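Local coordinates for protein orotidine 5'-phosphate decarboxylase (Sulfolobus solfataricus, PDB 4DBD) that probably catalyses the decarboxylation of orotidine 5'-monophosphate to uridine 5'-monophosphate, the last step of de novo UMP biosynthesis, at residues 83-88 with 117-122; 95-100 with 106-111. One frame throughout, in Å; residues are numbered along the deposited sequence.

Interaction 1 of 2, residues 83-88 with 117-122. With SO4 (sulfate ion), chain C.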
loop_
_atom_site.group_PDB
_atom_site.type_symbol
_atom_site.label_atom_id
_atom_site.label_comp_id
_atom_site.label_asym_id
_atom_site.label_seq_id
_atom_site.Cartn_x
_atom_site.Cartn_y
_atom_site.Cartn_z
ATOM N N ILE A 83 9.223 0.142 -4.029
ATOM C CA ILE A 83 8.476 -1.067 -4.364
ATOM C C ILE A 83 6.999 -0.721 -4.584
ATOM O O ILE A 83 6.375 -0.023 -3.773
ATOM C CB ILE A 83 8.659 -2.140 -3.274
ATOM C CG1 ILE A 83 10.120 -2.622 -3.283
ATOM C CG2 ILE A 83 7.662 -3.291 -3.463
ATOM C CD1 ILE A 83 10.464 -3.596 -2.182
ATOM N N ALA A 84 6.469 -1.158 -5.722
ATOM C CA ALA A 84 5.040 -1.044 -6.020
ATOM C C ALA A 84 4.493 -2.398 -6.424
ATOM O O ALA A 84 5.246 -3.269 -6.858
ATOM C CB ALA A 84 4.802 -0.040 -7.142
ATOM N N HIS A 85 3.180 -2.573 -6.294
ATOM C CA HIS A 85 2.531 -3.815 -6.729
ATOM C C HIS A 85 2.308 -3.833 -8.228
ATOM O O HIS A 85 1.875 -2.842 -8.795
ATOM C CB HIS A 85 1.183 -3.990 -6.031
ATOM C CG HIS A 85 1.267 -4.739 -4.741
ATOM N ND1 HIS A 85 1.497 -6.097 -4.683
ATOM C CD2 HIS A 85 1.160 -4.315 -3.458
ATOM C CE1 HIS A 85 1.529 -6.480 -3.418
ATOM N NE2 HIS A 85 1.328 -5.419 -2.656
ATOM N N SER A 86 2.598 -4.968 -8.865
ATOM C CA SER A 86 2.270 -5.139 -10.279
ATOM C C SER A 86 0.771 -5.194 -10.531
ATOM O O SER A 86 0.296 -4.719 -11.565
ATOM C CB SER A 86 2.868 -6.450 -10.818
ATOM O OG SER A 86 4.278 -6.448 -10.747
ATOM N N PHE A 87 0.015 -5.776 -9.596
ATOM C CA PHE A 87 -1.393 -6.101 -9.876
ATOM C C PHE A 87 -2.273 -4.883 -10.162
ATOM O O PHE A 87 -3.351 -5.009 -10.763
ATOM C CB PHE A 87 -2.010 -6.998 -8.782
ATOM C CG PHE A 87 -2.368 -6.272 -7.509
ATOM C CD1 PHE A 87 -3.577 -5.599 -7.391
ATOM C CD2 PHE A 87 -1.516 -6.303 -6.419
ATOM C CE1 PHE A 87 -3.910 -4.937 -6.210
ATOM C CE2 PHE A 87 -1.841 -5.651 -5.244
ATOM C CZ PHE A 87 -3.038 -4.968 -5.139
ATOM N N ILE A 88 -1.800 -3.703 -9.772
ATOM C CA ILE A 88 -2.566 -2.471 -10.026
ATOM C C ILE A 88 -2.601 -2.064 -11.496
ATOM O O ILE A 88 -3.448 -1.267 -11.903
ATOM C CB ILE A 88 -2.060 -1.293 -9.188
ATOM C CG1 ILE A 88 -0.620 -0.952 -9.554
ATOM C CG2 ILE A 88 -2.171 -1.617 -7.693
ATOM C CD1 ILE A 88 -0.012 0.064 -8.599
ATOM N N GLU A 117 0.439 -17.880 1.906
ATOM C CA GLU A 117 -0.340 -18.890 1.200
ATOM C C GLU A 117 -1.503 -18.293 0.421
ATOM O O GLU A 117 -1.900 -18.834 -0.615
ATOM C CB GLU A 117 -0.854 -19.957 2.173
ATOM C CG GLU A 117 0.160 -21.028 2.498
ATOM C CD GLU A 117 -0.344 -22.003 3.543
ATOM O OE1 GLU A 117 0.391 -22.246 4.520
ATOM O OE2 GLU A 117 -1.472 -22.524 3.387
ATOM N N GLY A 118 -2.031 -17.172 0.913
ATOM C CA GLY A 118 -3.194 -16.546 0.322
ATOM C C GLY A 118 -2.911 -15.837 -0.991
ATOM O O GLY A 118 -3.837 -15.452 -1.700
ATOM N N TRP A 119 -1.635 -15.664 -1.324
ATOM C CA TRP A 119 -1.287 -15.031 -2.595
ATOM C C TRP A 119 -1.674 -15.917 -3.768
ATOM O O TRP A 119 -1.178 -17.041 -3.898
ATOM C CB TRP A 119 0.210 -14.717 -2.675
ATOM C CG TRP A 119 0.591 -14.053 -3.972
ATOM C CD1 TRP A 119 1.119 -14.649 -5.078
ATOM C CD2 TRP A 119 0.451 -12.664 -4.296
ATOM N NE1 TRP A 119 1.329 -13.718 -6.068
ATOM C CE2 TRP A 119 0.925 -12.488 -5.609
ATOM C CE3 TRP A 119 -0.025 -11.552 -3.591
ATOM C CZ2 TRP A 119 0.935 -11.240 -6.242
ATOM C CZ3 TRP A 119 0.000 -10.314 -4.212
ATOM C CH2 TRP A 119 0.473 -10.170 -5.526
ATOM N N SER A 120 -2.541 -15.399 -4.633
ATOM C CA SER A 120 -3.019 -16.158 -5.780
ATOM C C SER A 120 -1.980 -16.279 -6.891
ATOM O O SER A 120 -1.310 -15.310 -7.261
ATOM C CB SER A 120 -4.306 -15.551 -6.345
ATOM O OG SER A 120 -4.777 -16.329 -7.428
ATOM N N THR A 121 -1.874 -17.489 -7.417
ATOM C CA THR A 121 -0.967 -17.808 -8.500
ATOM C C THR A 121 -1.650 -17.513 -9.830
ATOM O O THR A 121 -1.013 -17.516 -10.884
ATOM C CB THR A 121 -0.612 -19.312 -8.449
ATOM O OG1 THR A 121 0.713 -19.525 -8.947
ATOM C CG2 THR A 121 -1.619 -20.136 -9.262
ATOM N N LEU A 122 -2.950 -17.246 -9.772
ATOM C CA LEU A 122 -3.797 -17.259 -10.965
ATOM C C LEU A 122 -3.496 -16.176 -11.997
ATOM O O LEU A 122 -3.921 -16.275 -13.146
ATOM C CB LEU A 122 -5.269 -17.184 -10.561
ATOM C CG LEU A 122 -5.742 -18.335 -9.676
ATOM C CD1 LEU A 122 -7.239 -18.237 -9.412
ATOM C CD2 LEU A 122 -5.384 -19.668 -10.320
HETATM S S SO4 C . 1.773 -21.887 -5.699
HETATM O O1 SO4 C . 3.128 -21.882 -5.145
HETATM O O2 SO4 C . 0.923 -20.999 -4.905
HETATM O O3 SO4 C . 1.810 -21.429 -7.087
HETATM O O4 SO4 C . 1.228 -23.240 -5.652
#

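Interaction 2 of 2, residues 95-100 with 106-111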
loop_
_atom_site.group_PDB
_atom_site.type_symbol
_atom_site.label_atom_id
_atom_site.label_comp_id
_atom_site.label_asym_id
_atom_site.label_seq_id
_atom_site.Cartn_x
_atom_site.Cartn_y
_atom_site.Cartn_z
ATOM N N ASP A 95 2.292 3.397 -15.111
ATOM C CA ASP A 95 2.977 4.186 -16.145
ATOM C C ASP A 95 3.350 5.580 -15.639
ATOM O O ASP A 95 4.468 6.053 -15.853
ATOM C CB ASP A 95 2.222 4.231 -17.491
ATOM C CG ASP A 95 0.817 4.820 -17.384
ATOM O OD1 ASP A 95 0.407 5.278 -16.299
ATOM O OD2 ASP A 95 0.120 4.846 -18.422
ATOM N N GLU A 96 2.425 6.210 -14.927
ATOM C CA GLU A 96 2.640 7.543 -14.394
ATOM C C GLU A 96 3.716 7.545 -13.317
ATOM O O GLU A 96 4.522 8.474 -13.238
ATOM C CB GLU A 96 1.334 8.111 -13.847
ATOM C CG GLU A 96 0.329 8.415 -14.929
ATOM C CD GLU A 96 -0.987 8.922 -14.397
ATOM O OE1 GLU A 96 -1.081 9.215 -13.187
ATOM O OE2 GLU A 96 -1.940 9.041 -15.202
ATOM N N LEU A 97 3.731 6.506 -12.486
ATOM C CA LEU A 97 4.765 6.387 -11.455
ATOM C C LEU A 97 6.146 6.159 -12.080
ATOM O O LEU A 97 7.138 6.747 -11.637
ATOM C CB LEU A 97 4.425 5.262 -10.472
ATOM C CG LEU A 97 5.469 4.986 -9.388
ATOM C CD1 LEU A 97 5.656 6.192 -8.474
ATOM C CD2 LEU A 97 5.102 3.737 -8.574
ATOM N N LYS A 98 6.205 5.309 -13.106
ATOM C CA LYS A 98 7.467 5.033 -13.798
ATOM C C LYS A 98 8.054 6.307 -14.424
ATOM O O LYS A 98 9.245 6.595 -14.247
ATOM C CB LYS A 98 7.306 3.899 -14.832
ATOM C CG LYS A 98 8.596 3.467 -15.536
ATOM C CD LYS A 98 9.640 2.963 -14.559
ATOM C CE LYS A 98 10.697 2.099 -15.246
ATOM N NZ LYS A 98 11.240 2.698 -16.502
ATOM N N ARG A 99 7.223 7.072 -15.134
ATOM C CA ARG A 99 7.677 8.323 -15.727
ATOM C C ARG A 99 8.262 9.221 -14.639
ATOM O O ARG A 99 9.307 9.849 -14.824
ATOM C CB ARG A 99 6.524 9.062 -16.437
ATOM C CG ARG A 99 5.675 8.216 -17.388
ATOM C CD ARG A 99 6.279 8.070 -18.787
ATOM N NE ARG A 99 7.448 7.195 -18.799
ATOM C CZ ARG A 99 7.396 5.871 -18.675
ATOM N NH1 ARG A 99 6.227 5.257 -18.509
ATOM N NH2 ARG A 99 8.519 5.164 -18.705
ATOM N N TYR A 100 7.577 9.290 -13.504
ATOM C CA TYR A 100 8.022 10.134 -12.408
ATOM C C TYR A 100 9.362 9.688 -11.831
ATOM O O TYR A 100 10.265 10.503 -11.610
ATOM C CB TYR A 100 6.993 10.183 -11.285
ATOM C CG TYR A 100 7.493 11.026 -10.147
ATOM C CD1 TYR A 100 7.349 12.406 -10.170
ATOM C CD2 TYR A 100 8.157 10.451 -9.070
ATOM C CE1 TYR A 100 7.834 13.193 -9.141
ATOM C CE2 TYR A 100 8.648 11.236 -8.022
ATOM C CZ TYR A 100 8.481 12.607 -8.072
ATOM O OH TYR A 100 8.958 13.402 -7.053
ATOM N N LYS A 106 15.123 7.570 -9.834
ATOM C CA LYS A 106 14.786 6.531 -8.857
ATOM C C LYS A 106 14.524 5.210 -9.571
ATOM O O LYS A 106 14.084 5.200 -10.717
ATOM C CB LYS A 106 13.541 6.946 -8.070
ATOM C CG LYS A 106 13.654 8.306 -7.411
ATOM C CD LYS A 106 14.808 8.323 -6.421
ATOM C CE LYS A 106 14.909 9.670 -5.713
ATOM N NZ LYS A 106 16.086 9.721 -4.807
ATOM N N ASN A 107 14.804 4.102 -8.888
ATOM C CA ASN A 107 14.499 2.775 -9.411
ATOM C C ASN A 107 13.122 2.293 -8.947
ATOM O O ASN A 107 12.670 2.634 -7.846
ATOM C CB ASN A 107 15.541 1.756 -8.937
ATOM C CG ASN A 107 16.949 2.107 -9.361
ATOM O OD1 ASN A 107 17.210 2.409 -10.524
ATOM N ND2 ASN A 107 17.874 2.060 -8.407
ATOM N N LEU A 108 12.478 1.472 -9.775
ATOM C CA LEU A 108 11.203 0.850 -9.426
ATOM C C LEU A 108 11.379 -0.661 -9.342
ATOM O O LEU A 108 12.002 -1.268 -10.212
ATOM C CB LEU A 108 10.127 1.183 -10.485
ATOM C CG LEU A 108 8.719 0.601 -10.331
ATOM C CD1 LEU A 108 8.073 1.039 -9.012
ATOM C CD2 LEU A 108 7.821 0.955 -11.526
ATOM N N TYR A 109 10.862 -1.248 -8.266
ATOM C CA TYR A 109 10.767 -2.704 -8.116
ATOM C C TYR A 109 9.290 -3.064 -8.053
ATOM O O TYR A 109 8.538 -2.443 -7.295
ATOM C CB TYR A 109 11.432 -3.143 -6.810
ATOM C CG TYR A 109 12.938 -3.110 -6.845
ATOM C CD1 TYR A 109 13.668 -4.274 -7.033
ATOM C CD2 TYR A 109 13.633 -1.917 -6.683
ATOM C CE1 TYR A 109 15.048 -4.256 -7.065
ATOM C CE2 TYR A 109 15.023 -1.890 -6.709
ATOM C CZ TYR A 109 15.717 -3.064 -6.904
ATOM O OH TYR A 109 17.088 -3.062 -6.941
ATOM N N LEU A 110 8.867 -4.070 -8.823
ATOM C CA LEU A 110 7.457 -4.456 -8.824
ATOM C C LEU A 110 7.242 -5.797 -8.126
ATOM O O LEU A 110 8.015 -6.735 -8.302
ATOM C CB LEU A 110 6.905 -4.523 -10.243
ATOM C CG LEU A 110 6.838 -3.231 -11.057
ATOM C CD1 LEU A 110 6.284 -3.532 -12.440
ATOM C CD2 LEU A 110 5.972 -2.177 -10.339
ATOM N N VAL A 111 6.186 -5.875 -7.326
ATOM C CA VAL A 111 5.859 -7.108 -6.620
ATOM C C VAL A 111 5.242 -8.130 -7.575
ATOM O O VAL A 111 4.190 -7.878 -8.177
ATOM C CB VAL A 111 4.896 -6.835 -5.457
ATOM C CG1 VAL A 111 4.455 -8.161 -4.828
ATOM C CG2 VAL A 111 5.572 -5.943 -4.433
#

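Interaction 1 of 2, residues 83-88 with 117-122
Trp119 reaches back to His85 and Phe87 in a buried aromatic cluster, formed where a loop of the TIM barrel, between strand 107-113 and helix 124-134, meets the C-terminal end of strand 81-85 and the turn that follows it. All the contact between the segments is van der Waals. The six-membered ring of Trp119 does the touching, its CZ3 lying 4.2 Å from His85 CE1; with CG anti to the backbone N (chi1 -179°) the indole is carried inward from a backbone that stays remote. Phe87 has two conformers; in the one described here Phe87 CD2 is 4.4 Å from Trp119 CH2 and Phe87 CE2 3.2 Å above the plane of the His85 imidazole, offset toward its rim, so both touches are tentative.

The second subunit completes the cluster: its Ala63 O hydrogen-bonds His85 NE2, and its Phe87 packs on Trp119 and meets Phe87 edge-to-face. His85 also touches Lys61, the predicted proton donor, which places this dimer interface beside the probable active site.

Beyond Trp119, Ser120 OG accepts from Leu122 N at 3.1 Å, an ST turn, and Thr121 OG1 donates to O3 of a sulfate ion, probably from the crystallisation liquor, at 2.9 Å.

Interaction 2 of 2, residues 95-100 with 106-111
Lys98 and Leu108 touch through carbon, while the amine of Lys98 is occupied on its own helix: NZ forms a salt bridge with Asp102 OD2, an oxygen that Arg99 NH2 also approaches in a long, weak ion pair. Bent at chi2 (60°) and again at chi4, the lysine chain lays its middle aslant the leucine, and the charged end turns to Asp102. Lys98 CD lies 4.1 Å from Leu108 CD2. The other branch of the same leucine is used too, for Leu108 CD1 sits 4.0 Å from Leu97 CD2.

Here the helix and the second strand of a beta-alpha-beta unit of the TIM barrel (strand 81-85, helix 90-103, strand 107-113) pack against each other. Leu108 projects outward from the sheet toward the helix, and the backbones come nearest at Lys98 and Leu108, with CA atoms 7.1 Å apart. Further along the helix Leu101 also meets Leu108, whereas Leu97 extends on to Val73 of helix 66-73.

Along the chain, interaction 2 is nested within the loop closed by interaction 1: strand 81-85 leads into helix 90-103, which returns to strand 107-113, whose following loop reaches back to the start. Their centres lie 16 Å apart, yet they meet through the sheet. Strands 81-85 and 107-113 are parallel neighbours, joined by probable hydrogen bonds from Ala84 N to Tyr109 O (2.9 Å) and from Val111 N to Ala84 O (2.8 Å). Interaction 2 lies between the barrel sheet and its outer helices, and interaction 1 at the dimer interface near the predicted active site; strand 107-113 packs on its helix in the one and leads into the loop of the other.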